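Local coordinates for protein tryptophan halogenase (Shewanella frigidimarina, PDB 2PYX) that probably acts as an FAD-dependent tryptophan halogenase, a flavoprotein of the monooxygenase type, at residues L236-H239 / L240-P243; I368-T371 / A372-A376; N430-D434 / S435-M439. All blocks are in the same frame, centred on the assembly; numbering follows the deposited sequence.

Contact 1. Residues L236-H239 / L240-P243; sequences LGEH and LQVP
Leu236 and Val242 meet where helix 234-239 ends, bonded through the backbone and packed through their side chains. Val242 N donates to Leu236 O over 3.1 Å, nearly straight at 170°, and just beyond it Leu236 CG rests 3.7 Å from Val242 CG2. With CG anti to its own nitrogen (chi1 -174°), Leu236 is directed to the valine's side, CG and CD1 both against Val242 CG2; farther out, the leucine touches Ala349 and Gln344. Gly237 O meets a CA-H...O contact from Gln241, 3.1 Å from Gln241 CA. This is a helix C-terminus closed by a residue of positive phi, Gln241, with a wider, pi-type last turn: donor and acceptor of the closing bond lie six positions apart, against five in a Schellman motif. Helix 234-239 follows strand 224-227 of the Rossmann-like sheet, whose Asp227 accepts from Leu236 N. Next, Glu238 O takes Gln241 NE2 at 2.8 Å, on a lone pair in the carbonyl plane, while Gln241 N adds only a weak bond. A bend at chi2 of Gln241 folds its amide back over the turn, and a matching bend in Glu238 brings the carboxylate to a water that accepts from Gln241 NE2 and donates to Glu238 OE1. Last comes His239, whose CD2 lies 4.0 Å from Leu240 CG and whose NE2 is bonded to Asn203.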
ATOM      1  N   LEU A 236      -4.683  13.628 -16.738  1.00 11.22           N
ATOM      2  CA  LEU A 236      -5.349  12.436 -17.224  1.00  9.99           C
ATOM      3  C   LEU A 236      -6.893  12.558 -17.163  1.00 11.73           C
ATOM      4  O   LEU A 236      -7.606  12.368 -18.157  1.00 12.82           O
ATOM      5  CB  LEU A 236      -4.875  11.212 -16.435  1.00 12.66           C
ATOM      6  CG  LEU A 236      -5.424   9.894 -16.989  1.00 10.28           C
ATOM      7  CD1 LEU A 236      -4.479   9.321 -18.008  1.00 14.84           C
ATOM      8  CD2 LEU A 236      -5.716   8.862 -15.906  1.00 15.25           C
ATOM      9  N   GLY A 237      -7.388  12.894 -15.982  1.00 12.13           N
ATOM     10  CA  GLY A 237      -8.833  13.017 -15.812  1.00 13.56           C
ATOM     11  C   GLY A 237      -9.417  14.233 -16.477  1.00 15.63           C
ATOM     12  O   GLY A 237     -10.423  14.110 -17.166  1.00 18.04           O
ATOM     13  N   GLU A 238      -8.822  15.403 -16.249  1.00 14.70           N
ATOM     14  CA  GLU A 238      -9.386  16.660 -16.776  1.00 16.44           C
ATOM     15  C   GLU A 238      -8.970  16.911 -18.219  1.00 14.18           C
ATOM     16  O   GLU A 238      -9.817  16.865 -19.145  1.00 18.47           O
ATOM     17  CB  GLU A 238      -9.025  17.826 -15.885  1.00 18.89           C
ATOM     18  CG  GLU A 238      -9.701  17.757 -14.537  1.00 27.97           C
ATOM     19  CD  GLU A 238     -11.245  17.745 -14.647  1.00 39.89           C
ATOM     20  OE1 GLU A 238     -11.798  18.440 -15.541  1.00 37.09           O
ATOM     21  OE2 GLU A 238     -11.898  17.023 -13.852  1.00 44.21           O
ATOM     22  N   HIS A 239      -7.678  17.099 -18.478  1.00 13.67           N
ATOM     23  CA  HIS A 239      -7.253  17.438 -19.855  1.00 12.64           C
ATOM     24  C   HIS A 239      -7.617  16.356 -20.866  1.00 15.25           C
ATOM     25  O   HIS A 239      -8.057  16.665 -21.994  1.00 16.91           O
ATOM     26  CB  HIS A 239      -5.739  17.690 -19.889  1.00 13.59           C
ATOM     27  CG  HIS A 239      -5.224  18.162 -21.214  1.00 14.83           C
ATOM     28  ND1 HIS A 239      -5.470  19.433 -21.710  1.00 19.58           N
ATOM     29  CD2 HIS A 239      -4.452  17.536 -22.130  1.00 20.13           C
ATOM     30  CE1 HIS A 239      -4.866  19.553 -22.884  1.00 18.37           C
ATOM     31  NE2 HIS A 239      -4.245  18.421 -23.163  1.00 16.96           N
ATOM     32  N   LEU A 240      -7.382  15.089 -20.510  1.00 12.62           N
ATOM     33  CA  LEU A 240      -7.618  13.964 -21.418  1.00 12.45           C
ATOM     34  C   LEU A 240      -8.954  13.236 -21.243  1.00 11.78           C
ATOM     35  O   LEU A 240      -9.231  12.275 -21.967  1.00 15.00           O
ATOM     36  CB  LEU A 240      -6.427  12.998 -21.369  1.00 13.28           C
ATOM     37  CG  LEU A 240      -5.111  13.571 -21.915  1.00 15.35           C
ATOM     38  CD1 LEU A 240      -3.942  12.682 -21.533  1.00 15.28           C
ATOM     39  CD2 LEU A 240      -5.157  13.765 -23.429  1.00 20.04           C
ATOM     40  N   GLN A 241      -9.732  13.682 -20.266  1.00 12.98           N
ATOM     41  CA  GLN A 241     -11.100  13.230 -20.066  1.00 14.27           C
ATOM     42  C   GLN A 241     -11.236  11.730 -19.850  1.00 13.35           C
ATOM     43  O   GLN A 241     -12.234  11.127 -20.247  1.00 15.21           O
ATOM     44  CB  GLN A 241     -11.980  13.744 -21.221  1.00 14.35           C
ATOM     45  CG  GLN A 241     -12.168  15.238 -21.139  1.00 17.34           C
ATOM     46  CD  GLN A 241     -13.113  15.657 -20.018  1.00 23.33           C
ATOM     47  OE1 GLN A 241     -14.290  15.283 -20.026  1.00 26.16           O
ATOM     48  NE2 GLN A 241     -12.610  16.431 -19.056  1.00 22.20           N
ATOM     49  N   VAL A 242     -10.259  11.114 -19.165  1.00 12.05           N
ATOM     50  CA  VAL A 242     -10.379   9.703 -18.845  1.00 10.06           C
ATOM     51  C   VAL A 242     -11.407   9.561 -17.737  1.00  9.92           C
ATOM     52  O   VAL A 242     -11.258  10.168 -16.703  1.00 11.01           O
ATOM     53  CB  VAL A 242      -9.034   9.105 -18.404  1.00 12.31           C
ATOM     54  CG1 VAL A 242      -9.215   7.671 -17.941  1.00  9.52           C
ATOM     55  CG2 VAL A 242      -8.030   9.179 -19.554  1.00 12.94           C
ATOM     56  N   PRO A 243     -12.436   8.744 -17.955  1.00 11.05           N
ATOM     57  CA  PRO A 243     -13.517   8.618 -16.964  1.00 12.89           C
ATOM     58  C   PRO A 243     -13.102   8.001 -15.643  1.00 13.21           C
ATOM     59  O   PRO A 243     -12.184   7.169 -15.585  1.00 11.25           O
ATOM     60  CB  PRO A 243     -14.535   7.682 -17.634  1.00 15.42           C
ATOM     61  CG  PRO A 243     -14.131   7.533 -18.984  1.00 19.80           C
ATOM     62  CD  PRO A 243     -12.700   7.927 -19.153  1.00 13.77           C
TER
HETATM   63  O   HOH W   1     -14.003  17.456 -16.864  1.00 42.31           O

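Contact 2. Residues I368-T371 / A372-A376; sequences IEWT and ASTLA
Thr374 turns back onto Trp370 one helical turn earlier and meets both its carbonyl and its ring. Thr374 OG1 donates to Trp370 O at 2.7 Å and Thr374 N to the same oxygen at 2.9 Å, from opposite faces of the carbonyl plane. With OG1 beside its own backbone nitrogen (chi1 -64°), the hydroxyl also sits 3.0 Å above the plane of the indole, offset toward the rim. Although Thr374 OG1 comes within 3.1 Å of Trp370 NE1, the angle is too poor for a bond. The indole packs further against helix 383-413, edge-to-face with His400. Another tight side is mostly apolar: Ile368 leans on Thr17 and Ala18, Ala372 on Thr22 and Leu25, while Thr371, its hydroxyl bonded to Leu367 O, and Leu375 touch Ile348. Ser373, partly exposed, forms the looser side. It has two conformers; in the one described OG donates to Glu369 O, a bond therefore to be taken with caution. Hydroxyls folded back onto the carbonyl four residues earlier are a common habit of serine and threonine within helices, here in a helix lying against the one that follows the glycine-rich turn of the predicted FAD-binding Rossmann fold.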
ATOM      1  N   ILE A 368       1.733   3.342  -6.625  1.00  7.74           N
ATOM      2  CA  ILE A 368       2.751   4.248  -7.115  1.00  8.05           C
ATOM      3  C   ILE A 368       4.000   3.449  -7.565  1.00  7.26           C
ATOM      4  O   ILE A 368       4.543   3.630  -8.681  1.00  9.26           O
ATOM      5  CB  ILE A 368       3.090   5.321  -6.059  1.00  8.36           C
ATOM      6  CG1 ILE A 368       1.962   6.344  -5.983  1.00  9.66           C
ATOM      7  CG2 ILE A 368       4.399   5.998  -6.382  1.00  9.88           C
ATOM      8  CD1 ILE A 368       2.013   7.199  -4.702  1.00 11.17           C
ATOM      9  N   GLU A 369       4.480   2.564  -6.692  1.00  8.99           N
ATOM     10  CA  GLU A 369       5.664   1.757  -7.004  1.00  8.10           C
ATOM     11  C   GLU A 369       5.401   0.895  -8.239  1.00  9.41           C
ATOM     12  O   GLU A 369       6.270   0.763  -9.071  1.00  9.55           O
ATOM     13  CB  GLU A 369       5.976   0.841  -5.832  1.00 11.17           C
ATOM     14  CG  GLU A 369       6.419   1.471  -4.528  1.00 11.41           C
ATOM     15  CD  GLU A 369       6.654   0.342  -3.535  1.00 14.68           C
ATOM     16  OE1 GLU A 369       7.747  -0.220  -3.549  1.00 13.71           O
ATOM     17  OE2 GLU A 369       5.718  -0.028  -2.790  1.00 16.22           O
ATOM     18  N   TRP A 370       4.233   0.259  -8.316  1.00  7.92           N
ATOM     19  CA  TRP A 370       3.935  -0.607  -9.447  1.00  7.97           C
ATOM     20  C   TRP A 370       3.951   0.221 -10.728  1.00  8.46           C
ATOM     21  O   TRP A 370       4.558  -0.158 -11.715  1.00  8.16           O
ATOM     22  CB  TRP A 370       2.568  -1.341  -9.300  1.00  9.88           C
ATOM     23  CG  TRP A 370       2.250  -2.004 -10.574  1.00  9.35           C
ATOM     24  CD1 TRP A 370       2.798  -3.187 -11.047  1.00 11.62           C
ATOM     25  CD2 TRP A 370       1.421  -1.505 -11.632  1.00  9.57           C
ATOM     26  NE1 TRP A 370       2.340  -3.441 -12.309  1.00 12.00           N
ATOM     27  CE2 TRP A 370       1.488  -2.439 -12.700  1.00 11.32           C
ATOM     28  CE3 TRP A 370       0.601  -0.390 -11.784  1.00 10.13           C
ATOM     29  CZ2 TRP A 370       0.821  -2.236 -13.905  1.00 10.12           C
ATOM     30  CZ3 TRP A 370      -0.085  -0.222 -12.971  1.00  9.10           C
ATOM     31  CH2 TRP A 370       0.037  -1.137 -14.024  1.00  9.82           C
ATOM     32  N   THR A 371       3.255   1.352 -10.723  1.00  8.71           N
ATOM     33  CA  THR A 371       3.094   2.070 -11.963  1.00  6.51           C
ATOM     34  C   THR A 371       4.452   2.637 -12.445  1.00  6.93           C
ATOM     35  O   THR A 371       4.822   2.547 -13.625  1.00  8.57           O
ATOM     36  CB  THR A 371       2.067   3.214 -11.859  1.00  8.93           C
ATOM     37  OG1 THR A 371       0.872   2.784 -11.184  1.00  8.11           O
ATOM     38  CG2 THR A 371       1.704   3.680 -13.260  1.00  8.70           C
ATOM     39  N   ALA A 372       5.204   3.227 -11.516  1.00  8.41           N
ATOM     40  CA  ALA A 372       6.493   3.818 -11.835  1.00  7.92           C
ATOM     41  C   ALA A 372       7.502   2.756 -12.265  1.00  7.27           C
ATOM     42  O   ALA A 372       8.244   2.948 -13.225  1.00  8.92           O
ATOM     43  CB  ALA A 372       7.020   4.621 -10.644  1.00  9.78           C
ATOM     44  N   SER A 373       7.551   1.659 -11.521  1.00  7.53           N
ATOM     45  CA  SER A 373       8.487   0.592 -11.877  0.50  7.24           C
ATOM     46  C   SER A 373       8.119  -0.026 -13.243  1.00  8.13           C
ATOM     47  O   SER A 373       8.999  -0.354 -14.032  1.00  9.29           O
ATOM     48  CB  SER A 373       8.576  -0.497 -10.791  0.50  8.74           C
ATOM     49  OG  SER A 373       7.346  -1.175 -10.594  0.50 10.75           O
ATOM     50  N   THR A 374       6.826  -0.182 -13.504  1.00  9.16           N
ATOM     51  CA  THR A 374       6.372  -0.717 -14.775  1.00 11.35           C
ATOM     52  C   THR A 374       6.759   0.201 -15.900  1.00  9.15           C
ATOM     53  O   THR A 374       7.256  -0.255 -16.925  1.00  9.12           O
ATOM     54  CB  THR A 374       4.848  -0.940 -14.729  1.00 12.31           C
ATOM     55  OG1 THR A 374       4.602  -1.935 -13.727  1.00 13.62           O
ATOM     56  CG2 THR A 374       4.337  -1.430 -16.032  1.00 21.27           C
ATOM     57  N   LEU A 375       6.545   1.497 -15.733  1.00  9.29           N
ATOM     58  CA  LEU A 375       6.941   2.439 -16.783  1.00  9.48           C
ATOM     59  C   LEU A 375       8.446   2.384 -17.001  1.00  8.51           C
ATOM     60  O   LEU A 375       8.911   2.374 -18.143  1.00 10.83           O
ATOM     61  CB  LEU A 375       6.522   3.850 -16.381  1.00 11.07           C
ATOM     62  CG  LEU A 375       7.006   4.941 -17.321  1.00 11.04           C
ATOM     63  CD1 LEU A 375       6.413   4.740 -18.736  1.00 15.86           C
ATOM     64  CD2 LEU A 375       6.654   6.295 -16.764  1.00 12.22           C
ATOM     65  N   ALA A 376       9.225   2.337 -15.930  1.00  8.39           N
ATOM     66  CA  ALA A 376      10.664   2.269 -16.068  1.00  8.99           C
ATOM     67  C   ALA A 376      11.103   0.997 -16.803  1.00 11.94           C
ATOM     68  O   ALA A 376      12.051   1.024 -17.613  1.00 12.53           O
ATOM     69  CB  ALA A 376      11.321   2.344 -14.696  1.00  9.60           C
TER

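Contact 3. Residues N430-D434 / S435-M439; sequences NSIPD and SLQAM
The chain passes from loop into helix 434-443 at Pro433, the N-cap residue, and the first turn is closed by Gln437 N donating to Pro433 O at 2.9 Å and Ala438 N to Asp434 O at 3.0 Å. Gln437 also reaches one residue further back with its side chain: NE2 donates to Ile432 O over 2.8 Å, tilted 30° from the carbonyl plane. CG beside the backbone nitrogen (chi1 -72°) and an extended chain beyond it take the amide that far. On the way, Gln437 CG passes 3.4 Å from Ile432 CG2, an apolar touch between the positions that form a hydrophobic staple, N' and N4, although here one partner is a glutamine. The same methyl, Ile432 CG2, lies 4.0 Å from Leu436 CD2, and Leu436 in turn packs on Asp406 and Lys409 of helix 383-413. Asp434 runs alongside Gln437, its carboxylate nearly perpendicular to the amide, with Asp434 OD1 3.9 Å from Gln437 NE2. Ser435 OG is hydrogen-bonded to Asp406. One glutamine thus ties the residue before the cap to the first turn by a polar and an apolar grip, while the helix dipole probably favours the carboxylate of Asp434.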
ATOM      1  N   ASN A 430     -25.816  -6.505  -4.027  1.00 11.12           N
ATOM      2  CA  ASN A 430     -25.622  -5.384  -4.944  1.00 12.83           C
ATOM      3  C   ASN A 430     -24.373  -4.591  -4.651  1.00 11.77           C
ATOM      4  O   ASN A 430     -24.013  -3.723  -5.445  1.00 15.22           O
ATOM      5  CB  ASN A 430     -26.855  -4.434  -5.027  1.00 15.73           C
ATOM      6  CG  ASN A 430     -26.988  -3.414  -3.830  1.00 19.97           C
ATOM      7  OD1 ASN A 430     -26.706  -3.742  -2.669  1.00 13.75           O
ATOM      8  ND2 ASN A 430     -27.515  -2.185  -4.127  1.00 19.34           N
ATOM      9  N   SER A 431     -23.723  -4.876  -3.521  1.00  9.99           N
ATOM     10  CA  SER A 431     -22.493  -4.221  -3.124  1.00  8.46           C
ATOM     11  C   SER A 431     -21.272  -5.103  -3.320  1.00  8.47           C
ATOM     12  O   SER A 431     -20.175  -4.664  -3.017  1.00  8.09           O
ATOM     13  CB  SER A 431     -22.571  -3.780  -1.645  1.00  7.91           C
ATOM     14  OG  SER A 431     -22.373  -4.855  -0.733  1.00  8.92           O
ATOM     15  N   ILE A 432     -21.469  -6.331  -3.813  1.00  9.25           N
ATOM     16  CA  ILE A 432     -20.394  -7.319  -3.957  1.00  8.51           C
ATOM     17  C   ILE A 432     -20.085  -7.521  -5.436  1.00  7.96           C
ATOM     18  O   ILE A 432     -20.966  -7.946  -6.174  1.00 10.49           O
ATOM     19  CB  ILE A 432     -20.786  -8.658  -3.370  1.00  8.40           C
ATOM     20  CG1 ILE A 432     -21.184  -8.511  -1.893  1.00  8.41           C
ATOM     21  CG2 ILE A 432     -19.574  -9.604  -3.524  1.00 10.21           C
ATOM     22  CD1 ILE A 432     -21.780  -9.721  -1.255  1.00 11.94           C
ATOM     23  N   PRO A 433     -18.857  -7.188  -5.865  1.00  8.25           N
ATOM     24  CA  PRO A 433     -18.529  -7.420  -7.283  1.00 10.11           C
ATOM     25  C   PRO A 433     -18.785  -8.851  -7.745  1.00  9.49           C
ATOM     26  O   PRO A 433     -18.559  -9.767  -6.985  1.00  9.31           O
ATOM     27  CB  PRO A 433     -17.074  -7.015  -7.373  1.00 11.66           C
ATOM     28  CG  PRO A 433     -16.875  -6.033  -6.248  1.00 10.92           C
ATOM     29  CD  PRO A 433     -17.751  -6.536  -5.159  1.00  9.94           C
ATOM     30  N   ASP A 434     -19.233  -9.019  -8.984  1.00 11.79           N
ATOM     31  CA  ASP A 434     -19.497 -10.349  -9.469  1.00  9.81           C
ATOM     32  C   ASP A 434     -18.259 -11.227  -9.368  1.00  9.57           C
ATOM     33  O   ASP A 434     -18.379 -12.416  -9.082  1.00 10.94           O
ATOM     34  CB  ASP A 434     -19.903 -10.304 -10.946  1.00 13.36           C
ATOM     35  CG  ASP A 434     -21.226  -9.662 -11.180  1.00 17.97           C
ATOM     36  OD1 ASP A 434     -22.049  -9.540 -10.247  1.00 23.29           O
ATOM     37  OD2 ASP A 434     -21.451  -9.328 -12.378  1.00 24.99           O
ATOM     38  N   SER A 435     -17.080 -10.671  -9.646  1.00  9.99           N
ATOM     39  CA  SER A 435     -15.845 -11.459  -9.563  1.00  9.84           C
ATOM     40  C   SER A 435     -15.638 -12.015  -8.150  1.00 10.37           C
ATOM     41  O   SER A 435     -15.248 -13.196  -7.951  1.00 12.40           O
ATOM     42  CB  SER A 435     -14.654 -10.598 -10.001  1.00 12.26           C
ATOM     43  OG  SER A 435     -14.682  -9.356  -9.308  1.00 11.46           O
ATOM     44  N   LEU A 436     -15.922 -11.192  -7.147  1.00  9.01           N
ATOM     45  CA  LEU A 436     -15.785 -11.634  -5.750  1.00  8.84           C
ATOM     46  C   LEU A 436     -16.887 -12.605  -5.381  1.00  8.11           C
ATOM     47  O   LEU A 436     -16.651 -13.572  -4.644  1.00  9.48           O
ATOM     48  CB  LEU A 436     -15.817 -10.447  -4.795  1.00  7.96           C
ATOM     49  CG  LEU A 436     -15.632 -10.784  -3.304  1.00 10.64           C
ATOM     50  CD1 LEU A 436     -14.338 -11.541  -2.989  1.00  9.92           C
ATOM     51  CD2 LEU A 436     -15.674  -9.521  -2.483  1.00 10.80           C
ATOM     52  N   GLN A 437     -18.107 -12.375  -5.852  1.00  7.57           N
ATOM     53  CA  GLN A 437     -19.191 -13.336  -5.583  1.00 10.49           C
ATOM     54  C   GLN A 437     -18.782 -14.737  -6.064  1.00 10.31           C
ATOM     55  O   GLN A 437     -19.055 -15.732  -5.399  1.00 10.09           O
ATOM     56  CB  GLN A 437     -20.476 -12.903  -6.271  1.00 12.32           C
ATOM     57  CG  GLN A 437     -21.177 -11.695  -5.667  1.00 15.03           C
ATOM     58  CD  GLN A 437     -22.513 -11.353  -6.336  1.00 19.45           C
ATOM     59  OE1 GLN A 437     -23.257 -12.244  -6.752  1.00 24.80           O
ATOM     60  NE2 GLN A 437     -22.820 -10.069  -6.430  1.00 18.64           N
ATOM     61  N   ALA A 438     -18.149 -14.801  -7.234  1.00  9.16           N
ATOM     62  CA  ALA A 438     -17.736 -16.103  -7.764  1.00  9.53           C
ATOM     63  C   ALA A 438     -16.722 -16.767  -6.857  1.00  8.74           C
ATOM     64  O   ALA A 438     -16.760 -17.986  -6.605  1.00  9.86           O
ATOM     65  CB  ALA A 438     -17.199 -15.980  -9.169  1.00 11.23           C
HETATM   66  N   MSE A 439     -15.782 -15.977  -6.360  1.00  8.64           N
HETATM   67  CA  MSE A 439     -14.759 -16.508  -5.460  1.00  9.34           C
HETATM   68  C   MSE A 439     -15.327 -16.975  -4.137  1.00 10.91           C
HETATM   69  O   MSE A 439     -14.952 -18.019  -3.612  1.00 11.56           O
HETATM   70  CB  MSE A 439     -13.666 -15.495  -5.218  1.00  9.98           C
HETATM   71  CG  MSE A 439     -12.756 -15.264  -6.403  1.00 10.21           C
HETATM   72 SE   MSE A 439     -11.787 -16.926  -6.981  0.75 14.38          SE
HETATM   73  CE  MSE A 439     -12.696 -16.953  -8.071  1.00  3.32           C
TER

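In the fold
Contact 2 is the buried one, its centre about 20 Å from that of contact 1 and 28 Å from that of contact 3; contact 1 is partly buried and contact 3 lies at the surface. They represent three stages of a helix: 430-439 a beginning, 368-376 a middle, 236-243 an end. Accordingly, glutamine amides reach backbone carbonyls in the two terminal contacts, whereas inside the middle helix serine and threonine hydroxyls do so. Contacts 2 and 3 both press on the long helix 383-413; contacts 1 and 2 both touch strand 347-349. Contact 2 comes nearest to the predicted FAD-binding residues, the side chain of Ile368 about 4 Å from that of Ala18; in contact 1 that of His239 is about 9 Å from that of Val198.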